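Local coordinates for protein sucrose 6(F)-phosphate phosphorylase (Thermoanaerobacterium thermosaccharolyticum DSM 571, PDB 6S9V) that acts as a phosphorylase of the alpha-amylase family, with a catalytic domain built on a closed parallel beta/alpha barrel, at residues D28-N33 against H418-K423; P152-K157 against K173-E178; L249-H254 against R266-Y271. All coordinates share one frame; numbering follows the deposited sequence.

The three contacts sample different parts of one beta/alpha-barrel protein. Contact 3 lies nearest the centre of the molecule and joins neighbouring barrel strands 248-251 and 269-271; there the side chain of Glu252 comes within about 4 Å of a bound BTB molecule, which may mark a pocket. Contact 1 ties the loop after the first barrel strand to chain that follows the last, 388-392. Contact 2 lies in the insertion between the third and fourth strands. Centres are about 32 Å apart for contacts 1 and 2, and about 29 Å for either with contact 3; none touch. Arg417, directly before segment 418-423, binds the same sulfate as Lys173 of contact 2.

Contact 1. Residues D28-N33 against H418-K423; sequences DSLGGN and HNYGLK. With SO4 (sulfate ion), chain H.
Leu30 and Tyr420 form a single isolated beta bridge that fastens the loop after the first strand of the TIM barrel, 22-25, to the chain leading into helix 422-428. Its two hydrogen bonds are borne by neighbouring backbone groups. Tyr420 N donates to Ser29 O at 2.9 Å. Gly31 N in turn reaches Tyr420 O at 2.8 Å, so a backbone N-H and a water both donate to this oxygen, the water linking it to Asp28 O.

The inner side is tight. Ser29 O lies at the edge of the Tyr420 ring, close to its plane, and His418 CD2 sits 3.5 Å above the ring plane of Tyr420, over its centre. The Leu30 and Tyr420 side chains are buried against Tyr393, Leu397 and Ile425, and Ser29 OG turns to Thr25.

On the solvent side the fit is looser and wetter. Gly31, which has no side chain, leaves room for Leu422 CD2 at 4.1 Å from its CA. A chi1 of -74° sets Asn419 CG beside its own backbone N, and the amide OD1 lies 3.4 Å from Ser29 CB. The amide and the Asp28 carboxylate are turned well away from coplanarity and are bridged by a water, 2.8 Å from Asp28 OD2, that accepts from Asn419 ND2. Arg64 completes this outer network, pairing with Asp28 OD1 and also bonding Asn419 OD1. A sulfate ion, probably from the crystallisation liquor, sits by His418 and Asn419. The bond to it from His418 ND1 is weak; ND1 also bonds Asp402, and NE2 bonds Glu424. Asn419 N, by contrast, donates to sulfate O4 at 2.6 Å.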
# COMPACT_ATOMS: atom_id res chain seq x y z
N ASP A 28 10.56 11.76 3.26
CA ASP A 28 10.78 13.19 3.31
C ASP A 28 9.52 14.00 3.57
O ASP A 28 9.60 15.23 3.65
CB ASP A 28 11.42 13.67 2.00
CG ASP A 28 10.63 13.26 0.76
OD1 ASP A 28 9.95 12.21 0.80
OD2 ASP A 28 10.67 13.99 -0.25
N SER A 29 8.36 13.35 3.74
CA SER A 29 7.10 14.08 3.80
C SER A 29 6.73 14.56 5.20
O SER A 29 5.75 15.30 5.35
CB SER A 29 5.96 13.22 3.25
OG SER A 29 5.82 12.00 3.98
N LEU A 30 7.49 14.18 6.23
CA LEU A 30 7.30 14.70 7.59
C LEU A 30 8.61 15.40 8.01
O LEU A 30 9.41 14.86 8.78
CB LEU A 30 6.89 13.57 8.56
CG LEU A 30 5.46 13.04 8.32
CD1 LEU A 30 5.18 11.79 9.14
CD2 LEU A 30 4.42 14.12 8.62
N GLY A 31 8.81 16.61 7.51
CA GLY A 31 9.94 17.43 7.90
C GLY A 31 11.10 17.46 6.94
O GLY A 31 11.98 18.32 7.08
N GLY A 32 11.16 16.55 5.97
CA GLY A 32 12.13 16.61 4.90
C GLY A 32 13.08 15.43 4.81
O GLY A 32 13.65 15.20 3.74
N ASN A 33 13.28 14.68 5.89
CA ASN A 33 14.23 13.57 5.84
C ASN A 33 13.96 12.63 7.02
O ASN A 33 13.07 12.87 7.85
CB ASN A 33 15.68 14.09 5.85
CG ASN A 33 15.96 15.01 7.03
OD1 ASN A 33 15.81 14.63 8.18
ND2 ASN A 33 16.40 16.23 6.73
N HIS A 418 1.25 15.60 -0.23
CA HIS A 418 1.82 16.84 0.29
C HIS A 418 3.03 16.56 1.17
O HIS A 418 3.05 15.60 1.94
CB HIS A 418 0.75 17.59 1.09
CG HIS A 418 1.22 18.87 1.70
ND1 HIS A 418 1.57 19.97 0.95
CD2 HIS A 418 1.41 19.22 3.00
CE1 HIS A 418 1.94 20.95 1.75
NE2 HIS A 418 1.85 20.53 3.00
N ASN A 419 4.05 17.41 1.06
CA ASN A 419 5.21 17.36 1.95
C ASN A 419 5.03 18.40 3.05
O ASN A 419 4.90 19.59 2.77
CB ASN A 419 6.50 17.62 1.17
CG ASN A 419 6.93 16.42 0.33
OD1 ASN A 419 6.60 15.27 0.64
ND2 ASN A 419 7.65 16.69 -0.75
N TYR A 420 5.04 17.94 4.31
CA TYR A 420 4.87 18.81 5.47
C TYR A 420 6.22 19.25 6.02
O TYR A 420 7.09 18.42 6.28
CB TYR A 420 4.12 18.09 6.59
CG TYR A 420 2.66 17.83 6.32
CD1 TYR A 420 2.25 16.69 5.64
CD2 TYR A 420 1.68 18.73 6.74
CE1 TYR A 420 0.92 16.44 5.40
CE2 TYR A 420 0.34 18.49 6.50
CZ TYR A 420 -0.03 17.35 5.82
OH TYR A 420 -1.37 17.11 5.58
N GLY A 421 6.37 20.54 6.25
CA GLY A 421 7.48 21.03 7.05
C GLY A 421 7.21 20.87 8.54
O GLY A 421 6.08 20.64 8.97
N LEU A 422 8.27 21.01 9.34
CA LEU A 422 8.13 20.86 10.78
C LEU A 422 7.11 21.85 11.35
O LEU A 422 6.29 21.49 12.20
CB LEU A 422 9.48 21.05 11.47
CG LEU A 422 10.52 19.95 11.31
CD1 LEU A 422 11.79 20.34 12.05
CD2 LEU A 422 9.98 18.62 11.82
N LYS A 423 7.16 23.10 10.91
CA LYS A 423 6.24 24.10 11.45
C LYS A 423 4.80 23.75 11.10
O LYS A 423 3.89 23.94 11.91
CB LYS A 423 6.60 25.50 10.96
CG LYS A 423 8.04 25.88 11.29
CD LYS A 423 8.26 26.16 12.77
CE LYS A 423 7.61 27.43 13.26
NZ LYS A 423 7.76 27.52 14.74
S SO4 H . 4.20 20.05 -1.97
O1 SO4 H . 4.68 19.65 -3.29
O2 SO4 H . 2.87 20.64 -2.09
O3 SO4 H . 5.12 21.04 -1.41
O4 SO4 H . 4.15 18.89 -1.09
O HOH W 1 9.36 14.77 -2.61
O HOH W 2 8.60 17.65 3.85

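Contact 2. Residues P152-K157 against K173-E178; sequences PYSTFK and KTDPSE. With SO4 (sulfate ion), chain I.
Ser154 and Pro176 bring the two backbones to 5.0 Å, CA to CA, where strand 153-157 passes a loop bent by the cis peptide bond between Asp175 and Pro176. Ser154 points its CB at the loop, and its OG accepts from Ser177 N at 3.1 Å in a nearly straight bond (167° at the hydrogen); Thr169 OG1 is a second partner of this buried hydroxyl. Beside it, CE1 and CZ of Phe156 meet CB of Pro176 obliquely to the ring, CE1 at 3.5 Å, while Ser177 O faces the ring edge near its plane. Phe109 packs edge-to-face with Phe156.

The other flank is joined by water. Asp175 OD1 accepts from two waters, one also donating to Tyr153 O and the other accepting from Thr155 N, and it forms a salt bridge to Arg149. Within the loop, Thr174 OG1 donates to Pro176 O at 2.8 Å. Lys173 NZ donates to O1 of a sulfate, probably from the crystallisation liquor, at 2.7 Å and weakly to O3; Arg417 also bonds this ion. Strand 153-157 pairs with strand 164-168 as a hairpin between the third and fourth barrel strands, consistent with the domain B insertion of the alpha-amylase family.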
# COMPACT_ATOMS: atom_id res chain seq x y z
N PRO A 152 4.27 -1.90 -23.39
CA PRO A 152 4.92 -2.47 -22.20
C PRO A 152 6.41 -2.72 -22.38
O PRO A 152 6.97 -3.60 -21.72
CB PRO A 152 4.16 -3.79 -22.00
CG PRO A 152 3.83 -4.22 -23.41
CD PRO A 152 3.54 -2.93 -24.16
N TYR A 153 7.05 -1.95 -23.25
CA TYR A 153 8.48 -2.08 -23.47
C TYR A 153 9.05 -0.73 -23.90
O TYR A 153 8.31 0.19 -24.25
CB TYR A 153 8.80 -3.17 -24.51
CG TYR A 153 8.06 -3.02 -25.81
CD1 TYR A 153 8.50 -2.14 -26.79
CD2 TYR A 153 6.92 -3.77 -26.06
CE1 TYR A 153 7.81 -2.00 -27.98
CE2 TYR A 153 6.23 -3.64 -27.25
CZ TYR A 153 6.68 -2.76 -28.21
OH TYR A 153 5.99 -2.63 -29.39
N SER A 154 10.37 -0.65 -23.85
CA SER A 154 11.11 0.56 -24.19
C SER A 154 12.33 0.18 -25.01
O SER A 154 12.87 -0.92 -24.87
CB SER A 154 11.55 1.33 -22.93
OG SER A 154 10.44 1.82 -22.20
N THR A 155 12.77 1.12 -25.85
CA THR A 155 13.89 0.91 -26.76
C THR A 155 15.11 1.67 -26.28
O THR A 155 15.01 2.85 -25.91
CB THR A 155 13.51 1.35 -28.18
OG1 THR A 155 12.35 0.64 -28.60
CG2 THR A 155 14.65 1.09 -29.16
N PHE A 156 16.25 1.00 -26.27
CA PHE A 156 17.51 1.60 -25.83
C PHE A 156 18.58 1.31 -26.87
O PHE A 156 18.50 0.34 -27.62
CB PHE A 156 17.94 1.07 -24.47
CG PHE A 156 16.96 1.36 -23.37
CD1 PHE A 156 17.05 2.53 -22.63
CD2 PHE A 156 15.95 0.46 -23.08
CE1 PHE A 156 16.15 2.78 -21.62
CE2 PHE A 156 15.05 0.72 -22.08
CZ PHE A 156 15.14 1.88 -21.35
N LYS A 157 19.61 2.15 -26.87
CA LYS A 157 20.74 2.02 -27.77
C LYS A 157 21.88 1.34 -27.03
O LYS A 157 22.28 1.79 -25.95
CB LYS A 157 21.18 3.40 -28.27
CG LYS A 157 22.36 3.38 -29.24
CD LYS A 157 22.87 4.80 -29.48
CE LYS A 157 23.98 4.84 -30.52
NZ LYS A 157 24.43 6.23 -30.82
N LYS A 173 6.30 6.73 -16.94
CA LYS A 173 5.64 7.89 -17.53
C LYS A 173 6.49 8.53 -18.62
O LYS A 173 5.94 9.28 -19.44
CB LYS A 173 5.33 8.91 -16.44
CG LYS A 173 4.36 8.40 -15.39
CD LYS A 173 4.06 9.47 -14.34
CE LYS A 173 2.81 9.15 -13.54
NZ LYS A 173 2.88 7.83 -12.86
N THR A 174 7.79 8.26 -18.65
CA THR A 174 8.65 8.70 -19.73
C THR A 174 8.86 7.56 -20.71
O THR A 174 8.67 6.38 -20.38
CB THR A 174 10.01 9.19 -19.21
OG1 THR A 174 10.75 8.09 -18.64
CG2 THR A 174 9.83 10.26 -18.16
N ASP A 175 9.26 7.91 -21.92
CA ASP A 175 9.67 6.94 -22.93
C ASP A 175 11.05 7.37 -23.44
O ASP A 175 11.19 8.48 -23.97
CB ASP A 175 8.67 6.86 -24.08
CG ASP A 175 8.89 5.63 -24.95
OD1 ASP A 175 9.05 4.53 -24.38
OD2 ASP A 175 8.89 5.77 -26.19
N PRO A 176 12.09 6.54 -23.28
CA PRO A 176 12.09 5.23 -22.61
C PRO A 176 11.79 5.36 -21.13
O PRO A 176 12.01 6.42 -20.55
CB PRO A 176 13.50 4.72 -22.85
CG PRO A 176 14.32 5.94 -23.04
CD PRO A 176 13.44 6.91 -23.75
N SER A 177 11.31 4.27 -20.53
CA SER A 177 10.98 4.27 -19.12
C SER A 177 12.23 4.23 -18.25
O SER A 177 13.27 3.71 -18.66
CB SER A 177 10.10 3.07 -18.77
OG SER A 177 9.91 2.99 -17.37
N GLU A 178 12.11 4.79 -17.05
CA GLU A 178 13.13 4.68 -16.02
C GLU A 178 13.10 3.34 -15.31
O GLU A 178 14.05 3.01 -14.59
CB GLU A 178 12.95 5.78 -14.98
CG GLU A 178 13.22 7.18 -15.50
CD GLU A 178 14.68 7.45 -15.81
OE1 GLU A 178 15.55 6.85 -15.15
OE2 GLU A 178 14.94 8.29 -16.70
S SO4 I . 2.89 7.38 -9.39
O1 SO4 I . 3.21 6.56 -10.55
O2 SO4 I . 2.07 6.61 -8.47
O3 SO4 I . 2.17 8.58 -9.82
O4 SO4 I . 4.12 7.79 -8.71
O HOH W 3 8.15 2.15 -25.95
O HOH W 4 11.37 3.71 -25.96

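Contact 3. Residues L249-H254 against R266-Y271; sequences LLLEVH and RGFLIY
Leu250 lies over one face of the Tyr271 ring, the two side chains crossing at about a right angle, where neighbouring parallel strands of the TIM barrel come together in a beta-alpha-beta unit (strand 248-251, helix 257-265, strand 269-271). With Leu250 CG anti to its backbone N (chi1 173°), CG stands 4.0 Å from the ring centroid of Tyr271, 28° off the normal, in a CH-pi contact. Leu250 CD1 stands over the centre of the Tyr271 ring, 4.0 Å above its plane, and also rests against the Ile270 carbonyl, while CD2 lies by CZ and OH, 3.2 Å from Tyr271 OH.

Leu251 turns instead to Phe268. Its CD2 is 3.9 Å from Phe268 CD1, meeting the ring obliquely, and both side chains also touch Leu235 of helix 230-244. Leu269 presses CB to 3.4 Å from Leu249 O. Glu252 contributes its CA at the edge of the Tyr271 ring, while its carboxylate leads away to Ala212 N.

The short strand segments run parallel in sense, 40° apart, and Leu251 N to Leu269 O, 3.0 Å, is the one direct hydrogen bond between them. Water bridges the strands before and after this bond. One molecule donates to Leu249 O and accepts from Leu269 N; the other donates to Leu251 O at 2.8 Å and accepts from both Val253 N and Tyr271 N.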
# COMPACT_ATOMS: atom_id res chain seq x y z
N LEU A 249 6.39 -11.20 4.42
CA LEU A 249 6.07 -10.52 3.17
C LEU A 249 4.63 -10.02 3.19
O LEU A 249 3.73 -10.72 3.65
CB LEU A 249 6.26 -11.45 1.96
CG LEU A 249 7.68 -11.99 1.73
CD1 LEU A 249 7.73 -12.84 0.46
CD2 LEU A 249 8.70 -10.87 1.66
N LEU A 250 4.44 -8.80 2.70
CA LEU A 250 3.12 -8.19 2.52
C LEU A 250 2.96 -7.95 1.02
O LEU A 250 3.70 -7.16 0.43
CB LEU A 250 3.01 -6.89 3.31
CG LEU A 250 1.78 -6.01 3.14
CD1 LEU A 250 0.48 -6.77 3.31
CD2 LEU A 250 1.87 -4.85 4.13
N LEU A 251 2.03 -8.67 0.40
CA LEU A 251 1.84 -8.59 -1.04
C LEU A 251 0.86 -7.48 -1.39
O LEU A 251 -0.21 -7.38 -0.80
CB LEU A 251 1.33 -9.92 -1.60
CG LEU A 251 2.28 -11.11 -1.54
CD1 LEU A 251 2.81 -11.40 -0.15
CD2 LEU A 251 1.56 -12.34 -2.11
N GLU A 252 1.24 -6.66 -2.37
CA GLU A 252 0.37 -5.62 -2.90
C GLU A 252 -0.20 -6.08 -4.24
O GLU A 252 0.53 -6.13 -5.23
CB GLU A 252 1.12 -4.30 -3.08
CG GLU A 252 0.27 -3.22 -3.77
CD GLU A 252 0.73 -2.90 -5.19
OE1 GLU A 252 1.95 -2.82 -5.43
OE2 GLU A 252 -0.14 -2.76 -6.08
N VAL A 253 -1.49 -6.41 -4.25
CA VAL A 253 -2.15 -6.91 -5.45
C VAL A 253 -3.49 -6.19 -5.55
O VAL A 253 -4.36 -6.36 -4.69
CB VAL A 253 -2.37 -8.43 -5.40
CG1 VAL A 253 -3.13 -8.94 -6.63
CG2 VAL A 253 -1.03 -9.15 -5.29
N HIS A 254 -3.65 -5.38 -6.60
CA HIS A 254 -4.94 -4.81 -6.96
C HIS A 254 -5.58 -5.76 -7.96
O HIS A 254 -5.15 -5.83 -9.12
CB HIS A 254 -4.77 -3.41 -7.53
CG HIS A 254 -4.33 -2.40 -6.52
ND1 HIS A 254 -5.15 -1.99 -5.49
CD2 HIS A 254 -3.16 -1.74 -6.37
CE1 HIS A 254 -4.50 -1.10 -4.75
NE2 HIS A 254 -3.30 -0.93 -5.27
N ARG A 266 -3.98 -19.13 1.14
CA ARG A 266 -2.72 -19.84 1.00
C ARG A 266 -1.64 -19.34 1.95
O ARG A 266 -0.51 -19.83 1.87
CB ARG A 266 -2.24 -19.76 -0.45
CG ARG A 266 -3.12 -20.59 -1.38
CD ARG A 266 -2.60 -20.62 -2.80
NE ARG A 266 -3.35 -21.59 -3.59
CZ ARG A 266 -2.97 -22.04 -4.79
NH1 ARG A 266 -1.84 -21.60 -5.33
NH2 ARG A 266 -3.71 -22.93 -5.43
N GLY A 267 -1.98 -18.44 2.87
CA GLY A 267 -1.06 -18.04 3.91
C GLY A 267 -0.22 -16.81 3.63
O GLY A 267 0.80 -16.62 4.29
N PHE A 268 -0.61 -15.99 2.65
CA PHE A 268 0.09 -14.74 2.35
C PHE A 268 -0.64 -13.55 2.96
O PHE A 268 -1.87 -13.47 2.92
CB PHE A 268 0.21 -14.54 0.83
CG PHE A 268 1.08 -15.57 0.15
CD1 PHE A 268 2.46 -15.42 0.11
CD2 PHE A 268 0.51 -16.68 -0.45
CE1 PHE A 268 3.25 -16.37 -0.51
CE2 PHE A 268 1.30 -17.62 -1.07
CZ PHE A 268 2.67 -17.47 -1.10
N LEU A 269 0.13 -12.62 3.52
CA LEU A 269 -0.42 -11.36 3.98
C LEU A 269 -0.78 -10.46 2.79
O LEU A 269 -0.02 -10.36 1.82
CB LEU A 269 0.57 -10.63 4.89
CG LEU A 269 0.91 -11.32 6.21
CD1 LEU A 269 2.14 -10.72 6.86
CD2 LEU A 269 -0.28 -11.20 7.15
N ILE A 270 -1.93 -9.81 2.89
CA ILE A 270 -2.44 -8.94 1.83
C ILE A 270 -2.89 -7.61 2.44
O ILE A 270 -3.06 -7.47 3.65
CB ILE A 270 -3.60 -9.57 1.04
CG1 ILE A 270 -4.79 -9.84 1.97
CG2 ILE A 270 -3.15 -10.85 0.35
CD1 ILE A 270 -6.07 -10.21 1.25
N TYR A 271 -3.13 -6.65 1.54
CA TYR A 271 -3.75 -5.40 1.91
C TYR A 271 -5.26 -5.50 1.74
O TYR A 271 -5.76 -6.10 0.78
CB TYR A 271 -3.26 -4.25 1.03
CG TYR A 271 -1.89 -3.73 1.36
CD1 TYR A 271 -1.69 -2.91 2.46
CD2 TYR A 271 -0.80 -4.04 0.56
CE1 TYR A 271 -0.44 -2.41 2.76
CE2 TYR A 271 0.46 -3.55 0.85
CZ TYR A 271 0.63 -2.74 1.96
OH TYR A 271 1.88 -2.25 2.26
O HOH W 5 2.92 -13.33 3.59
O HOH W 6 -2.83 -7.05 -1.60